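Local coordinates for protein serine proteinase inhibitor A (Sagittaria sagittifolia, PDB 3E8L) that probably inhibits trypsin and chymotrypsin simultaneously through two reactive sites, and kallikrein weakly, as a beta-trefoil inhibitor of the legume Kunitz type, at residues 28-33 with 67-72; 84-89 with 126-131; 144-149 with 157-162. The protein carries 2 engineered substitutions. All coordinates share one frame; numbering follows the deposited sequence.

Contact 1: 28-33 with 67-72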
loop_
_atom_site.group_PDB
_atom_site.type_symbol
_atom_site.label_atom_id
_atom_site.label_comp_id
_atom_site.label_asym_id
_atom_site.label_seq_id
_atom_site.Cartn_x
_atom_site.Cartn_y
_atom_site.Cartn_z
ATOM N N PRO A 28 -10.169 -4.524 13.926
ATOM C CA PRO A 28 -9.699 -3.925 15.166
ATOM C C PRO A 28 -9.002 -2.594 14.888
ATOM O O PRO A 28 -8.355 -2.429 13.845
ATOM C CB PRO A 28 -8.693 -4.959 15.691
ATOM C CG PRO A 28 -8.838 -6.171 14.770
ATOM C CD PRO A 28 -9.298 -5.629 13.496
ATOM N N LEU A 29 -9.150 -1.647 15.807
ATOM C CA LEU A 29 -8.666 -0.305 15.575
ATOM C C LEU A 29 -7.834 0.166 16.731
ATOM O O LEU A 29 -8.097 -0.181 17.884
ATOM C CB LEU A 29 -9.825 0.659 15.344
ATOM C CG LEU A 29 -10.665 0.525 14.078
ATOM C CD1 LEU A 29 -11.894 1.430 14.174
ATOM C CD2 LEU A 29 -9.836 0.857 12.852
ATOM N N TYR A 30 -6.803 0.938 16.395
ATOM C CA TYR A 30 -5.862 1.502 17.361
ATOM C C TYR A 30 -5.594 2.950 16.998
ATOM O O TYR A 30 -5.526 3.290 15.830
ATOM C CB TYR A 30 -4.546 0.706 17.358
ATOM C CG TYR A 30 -4.766 -0.756 17.698
ATOM C CD1 TYR A 30 -5.185 -1.659 16.729
ATOM C CD2 TYR A 30 -4.608 -1.216 18.995
ATOM C CE1 TYR A 30 -5.423 -2.972 17.039
ATOM C CE2 TYR A 30 -4.829 -2.547 19.315
ATOM C CZ TYR A 30 -5.238 -3.419 18.337
ATOM O OH TYR A 30 -5.474 -4.734 18.659
ATOM N N THR A 31 -5.467 3.806 17.999
ATOM C CA THR A 31 -4.831 5.094 17.778
ATOM C C THR A 31 -3.333 4.913 17.983
ATOM O O THR A 31 -2.896 3.962 18.643
ATOM C CB THR A 31 -5.412 6.201 18.696
ATOM O OG1 THR A 31 -5.311 5.809 20.072
ATOM C CG2 THR A 31 -6.887 6.469 18.354
ATOM N N ILE A 32 -2.540 5.796 17.398
ATOM C CA ILE A 32 -1.093 5.725 17.559
ATOM C C ILE A 32 -0.664 6.940 18.395
ATOM O O ILE A 32 -0.740 8.069 17.946
ATOM C CB ILE A 32 -0.360 5.609 16.182
ATOM C CG1 ILE A 32 -0.837 4.369 15.399
ATOM C CG2 ILE A 32 1.139 5.591 16.364
ATOM C CD1 ILE A 32 -0.250 4.224 13.983
ATOM N N GLN A 33 -0.263 6.700 19.634
ATOM C CA GLN A 33 0.061 7.780 20.558
ATOM C C GLN A 33 1.560 7.934 20.677
ATOM O O GLN A 33 2.268 6.941 20.732
ATOM C CB GLN A 33 -0.530 7.503 21.942
ATOM C CG GLN A 33 -1.801 8.319 22.291
ATOM C CD GLN A 33 -3.072 7.805 21.588
ATOM O OE1 GLN A 33 -3.201 6.612 21.316
ATOM N NE2 GLN A 33 -4.011 8.707 21.300
ATOM N N VAL A 67 -6.594 3.701 13.457
ATOM C CA VAL A 67 -5.826 3.123 12.365
ATOM C C VAL A 67 -6.051 1.619 12.293
ATOM O O VAL A 67 -6.011 0.929 13.298
ATOM C CB VAL A 67 -4.308 3.371 12.529
ATOM C CG1 VAL A 67 -3.555 3.010 11.241
ATOM C CG2 VAL A 67 -4.007 4.815 12.943
ATOM N N GLY A 68 -6.275 1.109 11.087
ATOM C CA GLY A 68 -6.340 -0.333 10.841
ATOM C C GLY A 68 -5.036 -0.786 10.216
ATOM O O GLY A 68 -4.418 -0.049 9.431
ATOM N N PHE A 69 -4.615 -1.995 10.564
ATOM C CA PHE A 69 -3.347 -2.542 10.098
ATOM C C PHE A 69 -3.611 -3.749 9.237
ATOM O O PHE A 69 -4.339 -4.661 9.627
ATOM C CB PHE A 69 -2.455 -2.923 11.277
ATOM C CG PHE A 69 -2.260 -1.808 12.263
ATOM C CD1 PHE A 69 -1.615 -0.621 11.879
ATOM C CD2 PHE A 69 -2.741 -1.928 13.568
ATOM C CE1 PHE A 69 -1.448 0.425 12.786
ATOM C CE2 PHE A 69 -2.572 -0.890 14.484
ATOM C CZ PHE A 69 -1.924 0.288 14.085
ATOM N N SER A 70 -3.042 -3.769 8.046
ATOM C CA SER A 70 -3.335 -4.891 7.181
ATOM C C SER A 70 -2.121 -5.410 6.433
ATOM O O SER A 70 -1.083 -4.753 6.390
ATOM C CB SER A 70 -4.532 -4.576 6.282
ATOM O OG SER A 70 -4.192 -3.636 5.314
ATOM N N ALA A 71 -2.248 -6.606 5.877
ATOM C CA ALA A 71 -1.120 -7.338 5.310
ATOM C C ALA A 71 -1.633 -8.228 4.196
ATOM O O ALA A 71 -2.840 -8.385 4.054
ATOM C CB ALA A 71 -0.455 -8.179 6.392
ATOM N N SER A 72 -0.738 -8.828 3.417
ATOM C CA SER A 72 -1.176 -9.734 2.360
ATOM C C SER A 72 -1.841 -10.980 2.912
ATOM O O SER A 72 -1.533 -11.427 4.026
ATOM C CB SER A 72 -0.014 -10.142 1.481
ATOM O OG SER A 72 0.238 -9.126 0.545
#
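A single antiparallel bridge, the hydrogen-bonded pair Tyr30 and Val67, fastens two strands that cross almost at right angles, with 103° between their directions. Its two bonds are unequal. Val67 N reaches Tyr30 O at 2.6 Å from above the carbonyl plane, whereas Tyr30 N meets Val67 O at 3.2 Å in the plane of the Val67 carbonyl, on a lone pair. Steep crossing lets the strands diverge at once, and side chains fill the corner. Tyr30 CD1 lies 3.5 Å from Phe69 CE2; the planes are 30° apart, but the rings are displaced, with centroids 5.8 Å apart, and make little face contact. Both stand beside their own backbone N, anti to the carbonyl carbon. Ile32 does likewise with CG1, so that its CD1 drops to 3.9 Å from Val67 CG2 and also touches the edge of Phe69 at CE1. Farther out, Tyr30 OH is held by the backbone N of Gln20, which fixes the far end of the ring, and Phe69 meets Phe87 edge-to-face. In the beta-trefoil, strand 30-34 pairs with strand 179-183, through Thr31 with Gln182, while strand 67-70 edges the sheet it shares with strand 84-89.

Contact 2: 84-89 with 126-131. With SO4 (sulfate ion), chain I.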
loop_
_atom_site.group_PDB
_atom_site.type_symbol
_atom_site.label_atom_id
_atom_site.label_comp_id
_atom_site.label_asym_id
_atom_site.label_seq_id
_atom_site.Cartn_x
_atom_site.Cartn_y
_atom_site.Cartn_z
ATOM N N ARG A 84 5.934 -5.901 7.953
ATOM C CA ARG A 84 5.454 -4.730 7.235
ATOM C C ARG A 84 3.951 -4.746 7.007
ATOM O O ARG A 84 3.373 -5.762 6.618
ATOM C CB ARG A 84 6.236 -4.548 5.926
ATOM C CG ARG A 84 7.489 -3.743 6.158
ATOM C CD ARG A 84 8.666 -4.577 6.682
ATOM N NE ARG A 84 9.230 -5.242 5.533
ATOM C CZ ARG A 84 10.462 -5.097 5.093
ATOM N NH1 ARG A 84 11.338 -4.354 5.749
ATOM N NH2 ARG A 84 10.804 -5.736 3.992
ATOM N N TYR A 85 3.337 -3.604 7.268
ATOM C CA TYR A 85 1.897 -3.469 7.189
ATOM C C TYR A 85 1.454 -2.171 6.562
ATOM O O TYR A 85 2.142 -1.145 6.653
ATOM C CB TYR A 85 1.297 -3.596 8.576
ATOM C CG TYR A 85 1.718 -4.870 9.225
ATOM C CD1 TYR A 85 1.157 -6.085 8.836
ATOM C CD2 TYR A 85 2.698 -4.871 10.205
ATOM C CE1 TYR A 85 1.559 -7.277 9.429
ATOM C CE2 TYR A 85 3.112 -6.046 10.796
ATOM C CZ TYR A 85 2.546 -7.245 10.408
ATOM O OH TYR A 85 2.967 -8.401 11.013
ATOM N N LYS A 86 0.293 -2.239 5.917
ATOM C CA LYS A 86 -0.424 -1.069 5.432
ATOM C C LYS A 86 -1.133 -0.438 6.634
ATOM O O LYS A 86 -1.821 -1.142 7.383
ATOM C CB LYS A 86 -1.424 -1.536 4.383
ATOM C CG LYS A 86 -2.323 -0.479 3.748
ATOM C CD LYS A 86 -2.884 -1.097 2.448
ATOM C CE LYS A 86 -4.247 -0.560 2.063
ATOM N NZ LYS A 86 -4.978 -1.537 1.204
ATOM N N PHE A 87 -0.931 0.865 6.831
ATOM C CA PHE A 87 -1.608 1.638 7.891
ATOM C C PHE A 87 -2.746 2.430 7.256
ATOM O O PHE A 87 -2.533 3.104 6.257
ATOM C CB PHE A 87 -0.626 2.617 8.541
ATOM C CG PHE A 87 0.330 1.987 9.532
ATOM C CD1 PHE A 87 0.751 0.658 9.396
ATOM C CD2 PHE A 87 0.840 2.749 10.591
ATOM C CE1 PHE A 87 1.651 0.100 10.317
ATOM C CE2 PHE A 87 1.733 2.200 11.496
ATOM C CZ PHE A 87 2.135 0.883 11.368
ATOM N N SER A 88 -3.945 2.369 7.830
ATOM C CA SER A 88 -5.099 3.053 7.251
ATOM C C SER A 88 -5.951 3.676 8.343
ATOM O O SER A 88 -6.394 3.000 9.270
ATOM C CB SER A 88 -5.937 2.088 6.419
ATOM O OG SER A 88 -5.248 1.672 5.240
ATOM N N PHE A 89 -6.160 4.975 8.245
ATOM C CA PHE A 89 -7.025 5.649 9.166
ATOM C C PHE A 89 -8.480 5.240 8.971
ATOM O O PHE A 89 -8.943 5.044 7.849
ATOM C CB PHE A 89 -6.912 7.161 8.991
ATOM C CG PHE A 89 -5.670 7.763 9.599
ATOM C CD1 PHE A 89 -5.359 7.557 10.948
ATOM C CD2 PHE A 89 -4.839 8.564 8.834
ATOM C CE1 PHE A 89 -4.204 8.135 11.516
ATOM C CE2 PHE A 89 -3.698 9.151 9.381
ATOM C CZ PHE A 89 -3.378 8.947 10.721
ATOM N N ASN A 126 -3.853 3.223 -6.071
ATOM C CA ASN A 126 -3.448 2.157 -5.186
ATOM C C ASN A 126 -2.133 2.434 -4.447
ATOM O O ASN A 126 -1.319 1.530 -4.263
ATOM C CB ASN A 126 -3.360 0.855 -5.973
ATOM C CG ASN A 126 -3.492 -0.342 -5.086
ATOM O OD1 ASN A 126 -4.494 -0.472 -4.362
ATOM N ND2 ASN A 126 -2.472 -1.225 -5.100
ATOM N N ASN A 127 -1.932 3.682 -4.038
ATOM C CA ASN A 127 -0.693 4.100 -3.361
ATOM C C ASN A 127 -0.719 3.800 -1.874
ATOM O O ASN A 127 -1.704 4.085 -1.183
ATOM C CB ASN A 127 -0.426 5.601 -3.542
ATOM C CG ASN A 127 -0.118 5.974 -4.975
ATOM O OD1 ASN A 127 0.322 5.143 -5.766
ATOM N ND2 ASN A 127 -0.362 7.227 -5.323
ATOM N N PHE A 128 0.349 3.193 -1.386
ATOM C CA PHE A 128 0.533 3.085 0.042
ATOM C C PHE A 128 1.936 2.603 0.276
ATOM O O PHE A 128 2.544 2.003 -0.598
ATOM C CB PHE A 128 -0.485 2.151 0.696
ATOM C CG PHE A 128 -0.423 0.753 0.204
ATOM C CD1 PHE A 128 -1.062 0.378 -0.977
ATOM C CD2 PHE A 128 0.253 -0.219 0.923
ATOM C CE1 PHE A 128 -1.001 -0.938 -1.442
ATOM C CE2 PHE A 128 0.295 -1.540 0.454
ATOM C CZ PHE A 128 -0.321 -1.886 -0.722
ATOM N N SER A 129 2.448 2.894 1.458
ATOM C CA SER A 129 3.725 2.358 1.842
ATOM C C SER A 129 3.519 1.303 2.920
ATOM O O SER A 129 2.394 1.041 3.359
ATOM C CB SER A 129 4.645 3.492 2.270
ATOM O OG SER A 129 4.755 4.413 1.191
ATOM N N TRP A 130 4.614 0.677 3.309
ATOM C CA TRP A 130 4.579 -0.454 4.197
ATOM C C TRP A 130 5.314 -0.033 5.451
ATOM O O TRP A 130 6.488 0.327 5.398
ATOM C CB TRP A 130 5.285 -1.633 3.533
ATOM C CG TRP A 130 4.543 -2.245 2.357
ATOM C CD1 TRP A 130 4.810 -2.069 1.017
ATOM C CD2 TRP A 130 3.420 -3.142 2.426
ATOM N NE1 TRP A 130 3.923 -2.814 0.251
ATOM C CE2 TRP A 130 3.061 -3.473 1.090
ATOM C CE3 TRP A 130 2.683 -3.697 3.487
ATOM C CZ2 TRP A 130 2.004 -4.332 0.793
ATOM C CZ3 TRP A 130 1.638 -4.559 3.188
ATOM C CH2 TRP A 130 1.303 -4.869 1.852
ATOM N N PHE A 131 4.624 -0.062 6.585
ATOM C CA PHE A 131 5.223 0.391 7.822
ATOM C C PHE A 131 5.510 -0.740 8.795
ATOM O O PHE A 131 4.788 -1.740 8.864
ATOM C CB PHE A 131 4.389 1.509 8.432
ATOM C CG PHE A 131 4.265 2.690 7.527
ATOM C CD1 PHE A 131 5.055 3.821 7.725
ATOM C CD2 PHE A 131 3.385 2.668 6.450
ATOM C CE1 PHE A 131 4.954 4.927 6.872
ATOM C CE2 PHE A 131 3.281 3.764 5.601
ATOM C CZ PHE A 131 4.074 4.887 5.814
HETATM S S SO4 I . -2.961 -4.984 1.151
HETATM O O1 SO4 I . -3.353 -4.052 0.091
HETATM O O2 SO4 I . -4.134 -5.392 1.922
HETATM O O3 SO4 I . -2.288 -6.150 0.574
HETATM O O4 SO4 I . -2.040 -4.325 2.070
#
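Packing is tightest where Tyr85 and Phe131 form an antiparallel hydrogen-bonded pair, joining the neighbouring strands 84-89 and 130-135 in the four-stranded sheet of the beta-trefoil. Phe131 N points at Tyr85 O over 2.7 Å in a nearly straight bond (173°), and Tyr85 N returns to a lone pair of Phe131 O at 2.9 Å. A CA-H...O contact from Arg84 CA to Phe131 O and another from Trp130 CA to Tyr85 O tighten the same junction. On the buried side Phe131 CB presses on one face of the Phe87 ring, 3.6 Å from CE1, as a CH-pi contact, while the two rings themselves meet obliquely. Trp101 meets both rings and continues this aromatic interior.

The other side is looser and partly open to solvent. Here Lys86, with CG anti to the backbone N (chi1 179°) and the chain extended beyond it, crosses the Phe128 ring at about a right angle. Its CD sits over the face, 3.7 Å from the ring centroid, and NZ follows over the same face at 4.9 Å, a cation-pi interaction. Phe128 takes the crowded position between backbone N and carbonyl carbon (chi1 61°), which brings its CE2 over one face of Trp130. A sulfate ion accepts a hydrogen bond from Lys86 NZ through O1 at 3.2 Å and lies 3.4 Å from Trp130 CH2 through O4.

Ring face and anion would both tend to favour the protonated lysine, though the sulfate is probably a crystallisation guest and its part need not hold in solution; the interior side relies on backbone bonds and apolar contact.

Contact 3: 144-149 with 157-162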
loop_
_atom_site.group_PDB
_atom_site.type_symbol
_atom_site.label_atom_id
_atom_site.label_comp_id
_atom_site.label_asym_id
_atom_site.label_seq_id
_atom_site.Cartn_x
_atom_site.Cartn_y
_atom_site.Cartn_z
ATOM N N LEU A 144 8.638 3.637 14.363
ATOM C CA LEU A 144 8.114 3.250 13.063
ATOM C C LEU A 144 9.195 3.347 11.984
ATOM O O LEU A 144 10.090 4.187 12.062
ATOM C CB LEU A 144 6.900 4.098 12.672
ATOM C CG LEU A 144 5.748 4.143 13.679
ATOM C CD1 LEU A 144 4.681 5.173 13.254
ATOM C CD2 LEU A 144 5.146 2.744 13.941
ATOM N N ALA A 145 9.094 2.483 10.977
ATOM C CA ALA A 145 9.951 2.542 9.793
ATOM C C ALA A 145 9.092 2.418 8.542
ATOM O O ALA A 145 8.024 1.810 8.557
ATOM C CB ALA A 145 11.002 1.460 9.838
ATOM N N ALA A 146 9.547 3.032 7.465
ATOM C CA ALA A 146 8.740 3.167 6.257
ATOM C C ALA A 146 9.416 2.406 5.133
ATOM O O ALA A 146 10.574 2.664 4.841
ATOM C CB ALA A 146 8.570 4.638 5.892
ATOM N N CYS A 147 8.699 1.468 4.519
ATOM C CA CYS A 147 9.259 0.598 3.464
ATOM C C CYS A 147 8.482 0.689 2.175
ATOM O O CYS A 147 7.289 0.985 2.172
ATOM C CB CYS A 147 9.211 -0.852 3.892
ATOM S SG CYS A 147 9.879 -1.168 5.499
ATOM N N SER A 148 9.145 0.371 1.073
ATOM C CA SER A 148 8.475 0.433 -0.222
ATOM C C SER A 148 8.123 -0.980 -0.721
ATOM O O SER A 148 7.855 -1.195 -1.908
ATOM C CB SER A 148 9.359 1.188 -1.214
ATOM O OG SER A 148 10.718 0.694 -1.167
ATOM N N CYS A 149 8.104 -1.934 0.207
ATOM C CA CYS A 149 7.946 -3.335 -0.120
ATOM C C CYS A 149 7.439 -4.039 1.114
ATOM O O CYS A 149 7.786 -3.649 2.237
ATOM C CB CYS A 149 9.291 -3.932 -0.538
ATOM S SG CYS A 149 10.353 -4.477 0.857
ATOM N N PRO A 157 14.169 3.061 6.156
ATOM C CA PRO A 157 14.477 4.264 6.933
ATOM C C PRO A 157 13.470 4.417 8.052
ATOM O O PRO A 157 12.277 4.171 7.862
ATOM C CB PRO A 157 14.296 5.416 5.934
ATOM C CG PRO A 157 13.819 4.813 4.678
ATOM C CD PRO A 157 13.593 3.370 4.833
ATOM N N GLU A 158 13.964 4.825 9.210
ATOM C CA GLU A 158 13.125 5.201 10.335
ATOM C C GLU A 158 12.235 6.421 10.047
ATOM O O GLU A 158 12.592 7.288 9.240
ATOM C CB GLU A 158 14.048 5.533 11.493
ATOM C CG GLU A 158 13.355 5.668 12.820
ATOM C CD GLU A 158 14.320 5.436 13.964
ATOM O OE1 GLU A 158 15.305 4.679 13.752
ATOM O OE2 GLU A 158 14.093 6.016 15.058
ATOM N N VAL A 159 11.081 6.471 10.717
ATOM C CA VAL A 159 10.197 7.633 10.731
ATOM C C VAL A 159 10.451 8.466 11.983
ATOM O O VAL A 159 10.525 7.932 13.096
ATOM C CB VAL A 159 8.748 7.191 10.701
ATOM C CG1 VAL A 159 7.827 8.310 11.144
ATOM C CG2 VAL A 159 8.372 6.693 9.302
ATOM N N GLY A 160 10.603 9.775 11.799
ATOM C CA GLY A 160 10.754 10.717 12.913
ATOM C C GLY A 160 9.860 11.944 12.786
ATOM O O GLY A 160 9.044 12.039 11.870
ATOM N N SER A 161 10.022 12.892 13.699
ATOM C CA SER A 161 9.143 14.054 13.740
ATOM C C SER A 161 9.820 15.354 13.275
ATOM O O SER A 161 11.031 15.553 13.497
ATOM C CB SER A 161 8.615 14.238 15.160
ATOM O OG SER A 161 9.672 14.615 16.017
ATOM N N PHE A 162 9.024 16.230 12.656
ATOM C CA PHE A 162 9.467 17.560 12.235
ATOM C C PHE A 162 8.550 18.675 12.759
ATOM O O PHE A 162 7.339 18.626 12.550
ATOM C CB PHE A 162 9.503 17.648 10.703
ATOM C CG PHE A 162 10.467 16.708 10.057
ATOM C CD1 PHE A 162 11.756 17.128 9.751
ATOM C CD2 PHE A 162 10.086 15.409 9.728
ATOM C CE1 PHE A 162 12.674 16.259 9.134
ATOM C CE2 PHE A 162 10.993 14.537 9.116
ATOM C CZ PHE A 162 12.296 14.973 8.813
HETATM O O HOH W 1 9.079 6.346 14.692
#
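Peptide groups are the flat units that matter here, and their two carbonyls are used in different ways. Val159 N comes in above the plane of the Leu144 carbonyl, 35° out of it, and bonds to Leu144 O at 2.8 Å; Val159 CB and Glu158 CA also lie against the same oxygen. The Pro157 carbonyl is instead met almost end-on, Ala146 N lying nearly along its C=O axis at 3.0 Å from Pro157 O, while Ala145 CA touches it in a CA-H...O contact. Pro157 CD lies 3.1 Å from Ala146 O, a close fit at the margin of the contact.

Apolar contact is modest. Val159 points toward 144-149 with CG2 anti to its carbonyl carbon, and that methyl meets Ala146 CB at 4.0 Å; Val159 CB and Leu144 CB are 4.1 Å apart. A water extends the bridging, accepting from Leu144 N at 2.8 Å and donating to Val159 O at 2.7 Å.

The strands cross at 108°, so pairing is confined to one bridge, Ala145 with Glu158, between strand 142-147 and the hairpin of strands 159-164 and 167-172. The Cys147-Cys156 disulfide ties the chain covalently just beside it. Consistent with the small side chains of Ala145 and Ala146, the CA atoms of Ala145 and Glu158 come within 4.2 Å. The chemistry therefore implies a corner held by main-chain bonds, one water and a nearby crosslink.

All three contacts are largely buried, and all reach one four-stranded antiparallel sheet, ordered 67-70, 84-89, 130-135, 142-147. Contact 2 joins its middle strands, while contacts 1 and 3 fasten its two outer strands to the pair of strands 30-34 and 179-183 and to the hairpin 159-164/167-172, on opposite sides of the chain's centre and without touching each other. Backbone bonds link the series: Gly68 to Ser88 between contacts 1 and 2, and Trp130 to Cys147 between contacts 2 and 3. Chemistry follows position. Contact 1 adds aromatic and aliphatic bulk, contact 3 two alanines, a water and a neighbouring disulfide, and contact 2 alone pairs an aromatic interior with a charged, sulfate-bearing side.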